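PDB 6SEI: structure-specific endonuclease subunit SLX4 from Thielavia terrestris, which probably serves as the regulatory subunit of the SLX1-SLX4 structure-specific endonuclease, which cuts branched DNA formed during repair and recombination. Local coordinates for residues Q15-S18 with L19-I23; P76-V79 with K80-C83. All blocks are in the same frame, centred on the assembly; numbering follows the deposited sequence.

Contact 1 of 2, residues Q15-S18 with L19-I23; sequences QQVS and LFRYI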
ATOM      1  N   GLN B  15      17.516 -36.036  -7.340  1.00 83.10           N
ATOM      2  CA  GLN B  15      18.668 -36.551  -8.070  1.00 80.88           C
ATOM      3  C   GLN B  15      19.616 -35.430  -8.473  1.00 75.92           C
ATOM      4  O   GLN B  15      20.832 -35.643  -8.544  1.00 74.28           O
ATOM      5  CB  GLN B  15      18.214 -37.334  -9.301  1.00 84.32           C
ATOM      6  CG  GLN B  15      18.385 -38.842  -9.178  1.00 87.38           C
ATOM      7  CD  GLN B  15      17.929 -39.375  -7.830  1.00 90.49           C
ATOM      8  OE1 GLN B  15      16.768 -39.223  -7.449  1.00 95.34           O
ATOM      9  NE2 GLN B  15      18.845 -40.007  -7.102  1.00 88.01           N
ATOM     10  N   GLN B  16      19.081 -34.236  -8.741  1.00 70.78           N
ATOM     11  CA  GLN B  16      19.937 -33.084  -8.993  1.00 62.46           C
ATOM     12  C   GLN B  16      20.636 -32.628  -7.720  1.00 58.53           C
ATOM     13  O   GLN B  16      21.715 -32.027  -7.785  1.00 56.15           O
ATOM     14  CB  GLN B  16      19.118 -31.943  -9.593  1.00 60.68           C
ATOM     15  CG  GLN B  16      19.952 -30.851 -10.238  1.00 57.47           C
ATOM     16  CD  GLN B  16      19.393 -29.467  -9.984  1.00 59.11           C
ATOM     17  OE1 GLN B  16      19.314 -29.019  -8.841  1.00 60.26           O
ATOM     18  NE2 GLN B  16      19.007 -28.778 -11.051  1.00 59.91           N
ATOM     19  N   VAL B  17      20.042 -32.902  -6.557  1.00 56.75           N
ATOM     20  CA  VAL B  17      20.717 -32.621  -5.294  1.00 52.10           C
ATOM     21  C   VAL B  17      21.822 -33.641  -5.047  1.00 46.97           C
ATOM     22  O   VAL B  17      22.918 -33.291  -4.590  1.00 44.80           O
ATOM     23  CB  VAL B  17      19.698 -32.593  -4.141  1.00 53.46           C
ATOM     24  CG1 VAL B  17      20.404 -32.705  -2.798  1.00 38.93           C
ATOM     25  CG2 VAL B  17      18.867 -31.324  -4.201  1.00 53.55           C
ATOM     26  N   SER B  18      21.559 -34.913  -5.354  1.00 44.99           N
ATOM     27  CA  SER B  18      22.574 -35.944  -5.162  1.00 41.66           C
ATOM     28  C   SER B  18      23.705 -35.803  -6.173  1.00 38.73           C
ATOM     29  O   SER B  18      24.870 -36.063  -5.849  1.00 37.01           O
ATOM     30  CB  SER B  18      21.939 -37.331  -5.255  1.00 42.38           C
ATOM     31  OG  SER B  18      22.834 -38.329  -4.795  1.00 41.16           O
ATOM     32  N   LEU B  19      23.384 -35.398  -7.404  1.00 38.63           N
ATOM     33  CA  LEU B  19      24.432 -35.144  -8.387  1.00 36.51           C
ATOM     34  C   LEU B  19      25.352 -34.022  -7.926  1.00 34.81           C
ATOM     35  O   LEU B  19      26.577 -34.104  -8.083  1.00 33.38           O
ATOM     36  CB  LEU B  19      23.817 -34.800  -9.742  1.00 30.51           C
ATOM     37  CG  LEU B  19      24.829 -34.371 -10.808  1.00 28.56           C
ATOM     38  CD1 LEU B  19      25.633 -35.563 -11.290  1.00 27.92           C
ATOM     39  CD2 LEU B  19      24.145 -33.674 -11.975  1.00 31.98           C
ATOM     40  N   PHE B  20      24.778 -32.967  -7.347  1.00 34.96           N
ATOM     41  CA  PHE B  20      25.583 -31.835  -6.905  1.00 33.09           C
ATOM     42  C   PHE B  20      26.461 -32.203  -5.715  1.00 32.56           C
ATOM     43  O   PHE B  20      27.519 -31.597  -5.518  1.00 31.07           O
ATOM     44  CB  PHE B  20      24.675 -30.651  -6.561  1.00 33.90           C
ATOM     45  CG  PHE B  20      24.112 -29.940  -7.768  1.00 33.75           C
ATOM     46  CD1 PHE B  20      24.231 -30.483  -9.039  1.00 33.17           C
ATOM     47  CD2 PHE B  20      23.461 -28.725  -7.628  1.00 30.09           C
ATOM     48  CE1 PHE B  20      23.711 -29.830 -10.143  1.00 33.41           C
ATOM     49  CE2 PHE B  20      22.941 -28.067  -8.729  1.00 31.77           C
ATOM     50  CZ  PHE B  20      23.067 -28.621  -9.988  1.00 29.60           C
ATOM     51  N   ARG B  21      26.042 -33.188  -4.915  1.00 34.15           N
ATOM     52  CA  ARG B  21      26.884 -33.655  -3.817  1.00 33.86           C
ATOM     53  C   ARG B  21      28.107 -34.394  -4.343  1.00 31.49           C
ATOM     54  O   ARG B  21      29.192 -34.306  -3.756  1.00 30.49           O
ATOM     55  CB  ARG B  21      26.080 -34.554  -2.877  1.00 36.53           C
ATOM     56  CG  ARG B  21      25.240 -33.802  -1.858  1.00 39.26           C
ATOM     57  CD  ARG B  21      24.785 -34.724  -0.734  1.00 42.22           C
ATOM     58  NE  ARG B  21      23.373 -35.084  -0.847  1.00 45.87           N
ATOM     59  CZ  ARG B  21      22.410 -34.600  -0.067  1.00 49.57           C
ATOM     60  NH1 ARG B  21      21.151 -34.983  -0.241  1.00 52.08           N
ATOM     61  NH2 ARG B  21      22.707 -33.728   0.889  1.00 50.49           N
ATOM     62  N   TYR B  22      27.950 -35.128  -5.451  1.00 31.21           N
ATOM     63  CA  TYR B  22      29.089 -35.798  -6.069  1.00 29.01           C
ATOM     64  C   TYR B  22      30.059 -34.792  -6.677  1.00 27.28           C
ATOM     65  O   TYR B  22      31.278 -34.987  -6.616  1.00 25.93           O
ATOM     66  CB  TYR B  22      28.610 -36.780  -7.137  1.00 29.12           C
ATOM     67  CG  TYR B  22      28.134 -38.109  -6.600  1.00 30.38           C
ATOM     68  CD1 TYR B  22      28.996 -38.953  -5.912  1.00 29.82           C
ATOM     69  CD2 TYR B  22      26.824 -38.524  -6.790  1.00 32.53           C
ATOM     70  CE1 TYR B  22      28.561 -40.172  -5.423  1.00 27.81           C
ATOM     71  CE2 TYR B  22      26.380 -39.739  -6.306  1.00 33.92           C
ATOM     72  CZ  TYR B  22      27.250 -40.559  -5.624  1.00 33.00           C
ATOM     73  OH  TYR B  22      26.806 -41.768  -5.142  1.00 34.22           O
ATOM     74  N   ILE B  23      29.541 -33.720  -7.279  1.00 27.73           N
ATOM     75  CA  ILE B  23      30.417 -32.694  -7.834  1.00 27.01           C
ATOM     76  C   ILE B  23      31.155 -31.968  -6.718  1.00 27.74           C
ATOM     77  O   ILE B  23      32.366 -31.723  -6.809  1.00 27.05           O
ATOM     78  CB  ILE B  23      29.618 -31.709  -8.706  1.00 27.08           C
ATOM     79  CG1 ILE B  23      28.887 -32.444  -9.827  1.00 27.53           C
ATOM     80  CG2 ILE B  23      30.536 -30.645  -9.286  1.00 25.55           C
ATOM     81  CD1 ILE B  23      27.903 -31.572 -10.562  1.00 23.36           C
TER
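Gln-16 and Phe-20, one turn apart on helix 12-29, meet both through the backbone and through their side chains. The amide N of Phe-20 donates a hydrogen bond to Gln-16 O (3.2 Å), and the same oxygen sits over one face of the Phe-20 ring, 3.2 Å from CG. Further out, CG of Gln-16 makes a CH-pi contact with that ring, 4.2 Å from its centroid. The carboxamide, brought alongside by a CG anti to the backbone N (chi1 -164°), stacks on the phenyl with the two planes only 7° apart. A glutamine suits this place because its methylene and flat amide can lie along an aromatic surface while the end stays polar.

The other backbone bonds satisfy each carbonyl in turn. Gln-15 O accepts from Leu-19 N at 2.8 Å, Val-17 O from Arg-21 N at 3.1 Å, and Ser-18 O from Tyr-22 N at 3.2 Å, with a weak second donor in Arg-21 N. The side-chain OE1 of Gln-15, though poorly ordered, accepts from Ala-10 N. Arg-21 lays one face of its guanidinium against Val-17, whose CG1 lies 3.5 Å from NH1, so a methyl packs over the flat guanidinium, toward its rim.

Phe-20 also meets Trp-82 edge-to-face and packs on Lys-81, both on helix 76-85. With an alanine in place of Phe-20, the Gln-16 amide would probably lose its stacking surface and be freer to turn, and a gap would open beside Trp-82. The chemistry thus implies a division of labour: main-chain N-H groups satisfy the carbonyls of residues 15-18, while Gln-16 and Phe-20 form a mixed polar and aromatic patch facing helix 76-85.

Contact 2 of 2, residues P76-V79 with K80-C83; sequences PGDV and KKWC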
ATOM      1  N   PRO B  76      27.869 -29.755 -19.157  1.00 33.17           N
ATOM      2  CA  PRO B  76      28.329 -28.415 -18.750  1.00 31.98           C
ATOM      3  C   PRO B  76      27.230 -27.549 -18.162  1.00 31.16           C
ATOM      4  O   PRO B  76      27.507 -26.739 -17.267  1.00 30.46           O
ATOM      5  CB  PRO B  76      28.893 -27.819 -20.051  1.00 32.26           C
ATOM      6  CG  PRO B  76      28.429 -28.728 -21.153  1.00 33.04           C
ATOM      7  CD  PRO B  76      28.244 -30.075 -20.544  1.00 33.42           C
ATOM      8  N   GLY B  77      25.988 -27.705 -18.623  1.00 31.37           N
ATOM      9  CA  GLY B  77      24.893 -26.962 -18.023  1.00 26.26           C
ATOM     10  C   GLY B  77      24.608 -27.397 -16.600  1.00 32.28           C
ATOM     11  O   GLY B  77      24.273 -26.572 -15.744  1.00 31.27           O
ATOM     12  N   ASP B  78      24.731 -28.698 -16.326  1.00 33.10           N
ATOM     13  CA  ASP B  78      24.600 -29.180 -14.956  1.00 32.97           C
ATOM     14  C   ASP B  78      25.706 -28.614 -14.074  1.00 32.53           C
ATOM     15  O   ASP B  78      25.461 -28.226 -12.927  1.00 30.63           O
ATOM     16  CB  ASP B  78      24.621 -30.707 -14.935  1.00 32.91           C
ATOM     17  CG  ASP B  78      23.297 -31.314 -15.365  1.00 32.70           C
ATOM     18  OD1 ASP B  78      22.240 -30.703 -15.089  1.00 32.02           O
ATOM     19  OD2 ASP B  78      23.317 -32.402 -15.980  1.00 33.05           O
ATOM     20  N   VAL B  79      26.933 -28.556 -14.600  1.00 33.79           N
ATOM     21  CA  VAL B  79      28.031 -27.911 -13.887  1.00 32.94           C
ATOM     22  C   VAL B  79      27.766 -26.419 -13.737  1.00 32.46           C
ATOM     23  O   VAL B  79      28.166 -25.807 -12.741  1.00 23.33           O
ATOM     24  CB  VAL B  79      29.363 -28.192 -14.615  1.00 32.80           C
ATOM     25  CG1 VAL B  79      30.515 -27.460 -13.955  1.00 24.28           C
ATOM     26  CG2 VAL B  79      29.634 -29.683 -14.649  1.00 25.32           C
ATOM     27  N   LYS B  80      27.079 -25.813 -14.707  1.00 32.46           N
ATOM     28  CA  LYS B  80      26.723 -24.402 -14.588  1.00 31.48           C
ATOM     29  C   LYS B  80      25.675 -24.192 -13.502  1.00 30.00           C
ATOM     30  O   LYS B  80      25.791 -23.274 -12.683  1.00 29.30           O
ATOM     31  CB  LYS B  80      26.223 -23.862 -15.930  1.00 32.22           C
ATOM     32  CG  LYS B  80      25.959 -22.366 -15.908  1.00 32.01           C
ATOM     33  CD  LYS B  80      25.175 -21.895 -17.121  1.00 32.25           C
ATOM     34  CE  LYS B  80      24.609 -20.500 -16.883  1.00 31.62           C
ATOM     35  NZ  LYS B  80      23.449 -20.196 -17.763  1.00 31.78           N
ATOM     36  N   LYS B  81      24.635 -25.033 -13.488  1.00 29.69           N
ATOM     37  CA  LYS B  81      23.659 -24.996 -12.402  1.00 29.20           C
ATOM     38  C   LYS B  81      24.344 -25.107 -11.046  1.00 28.31           C
ATOM     39  O   LYS B  81      24.026 -24.360 -10.115  1.00 28.36           O
ATOM     40  CB  LYS B  81      22.642 -26.124 -12.568  1.00 30.28           C
ATOM     41  CG  LYS B  81      21.579 -25.890 -13.625  1.00 31.79           C
ATOM     42  CD  LYS B  81      20.572 -27.036 -13.619  1.00 33.52           C
ATOM     43  CE  LYS B  81      19.364 -26.731 -14.494  1.00 35.29           C
ATOM     44  NZ  LYS B  81      18.311 -27.783 -14.379  1.00 37.24           N
ATOM     45  N   TRP B  82      25.297 -26.037 -10.925  1.00 27.42           N
ATOM     46  CA  TRP B  82      25.979 -26.257  -9.653  1.00 26.00           C
ATOM     47  C   TRP B  82      26.719 -25.006  -9.201  1.00 25.46           C
ATOM     48  O   TRP B  82      26.621 -24.600  -8.038  1.00 25.18           O
ATOM     49  CB  TRP B  82      26.948 -27.435  -9.772  1.00 25.80           C
ATOM     50  CG  TRP B  82      27.678 -27.749  -8.494  1.00 25.46           C
ATOM     51  CD1 TRP B  82      27.251 -28.566  -7.483  1.00 25.49           C
ATOM     52  CD2 TRP B  82      28.962 -27.248  -8.088  1.00 25.02           C
ATOM     53  NE1 TRP B  82      28.187 -28.602  -6.476  1.00 25.02           N
ATOM     54  CE2 TRP B  82      29.245 -27.803  -6.822  1.00 24.77           C
ATOM     55  CE3 TRP B  82      29.895 -26.385  -8.670  1.00 24.78           C
ATOM     56  CZ2 TRP B  82      30.422 -27.524  -6.133  1.00 24.36           C
ATOM     57  CZ3 TRP B  82      31.063 -26.109  -7.983  1.00 24.34           C
ATOM     58  CH2 TRP B  82      31.317 -26.678  -6.729  1.00 24.20           C
ATOM     59  N   CYS B  83      27.463 -24.376 -10.114  1.00 25.29           N
ATOM     60  CA  CYS B  83      28.218 -23.178  -9.760  1.00 24.77           C
ATOM     61  C   CYS B  83      27.293 -22.070  -9.279  1.00 24.49           C
ATOM     62  O   CYS B  83      27.548 -21.429  -8.253  1.00 24.24           O
ATOM     63  CB  CYS B  83      29.033 -22.696 -10.958  1.00 25.01           C
ATOM     64  SG  CYS B  83      30.432 -23.740 -11.391  1.00 25.27           S
TER
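The first turns of helix 76-85, part of the Slx4 endonuclease family region at the C-terminal end of the protein, form this contact. Pro-76 suits the first turn, where its missing N-H costs no helical bond, and its O accepts from Lys-80 N at 2.8 Å. Gly-77 O takes the nearly straight bond of Lys-81 N (2.8 Å, 168° at the hydrogen), Asp-78 O that of Trp-82 N, and Val-79 O that of Cys-83 N at 3.1 Å.

These are the i to i+4 bonds of an alpha-helix, whose steady rotation from residue to residue points successive side chains at different neighbours. Val-79, beta-branched and apolar, packs on Leu-56 and Leu-60 of helix 53-67. Trp-82, its CG anti to the backbone N (chi1 -179°), carries its indole away from the preceding turn to helix 12-29, where NE1 hydrogen-bonds to Thr-24 OG1. In the plane of that indole, at its edge, lies the Cys-83 sulfur. The extended chain of Lys-80 reaches the chain of another protein and gives a hydrogen bond from NZ to its backbone. Asp-78 OD1 stands 4.9 Å from Lys-81 NZ, so the opposite charges may attract without touching.

Overall arrangement
Contact 1 lies on helix 12-29 and closes before contact 2 opens on helix 76-85, yet their centres are only about 11 Å apart. The helices 41-46 and 53-67 come between them in sequence, so the fold brings the first and last helices of the chain side by side. The two contacts touch directly: Phe-20 CE1 lies 3.7 Å from Asp-78 O, and Gln-16 NE2 lies 3.5 Å from Lys-81 CD. Contact 1 is at the surface, whereas contact 2 is partly buried, reaching helix 53-67 as well as another protein's chain. Helix 76-85 therefore joins the helical packing of this small domain to a protein-protein interface.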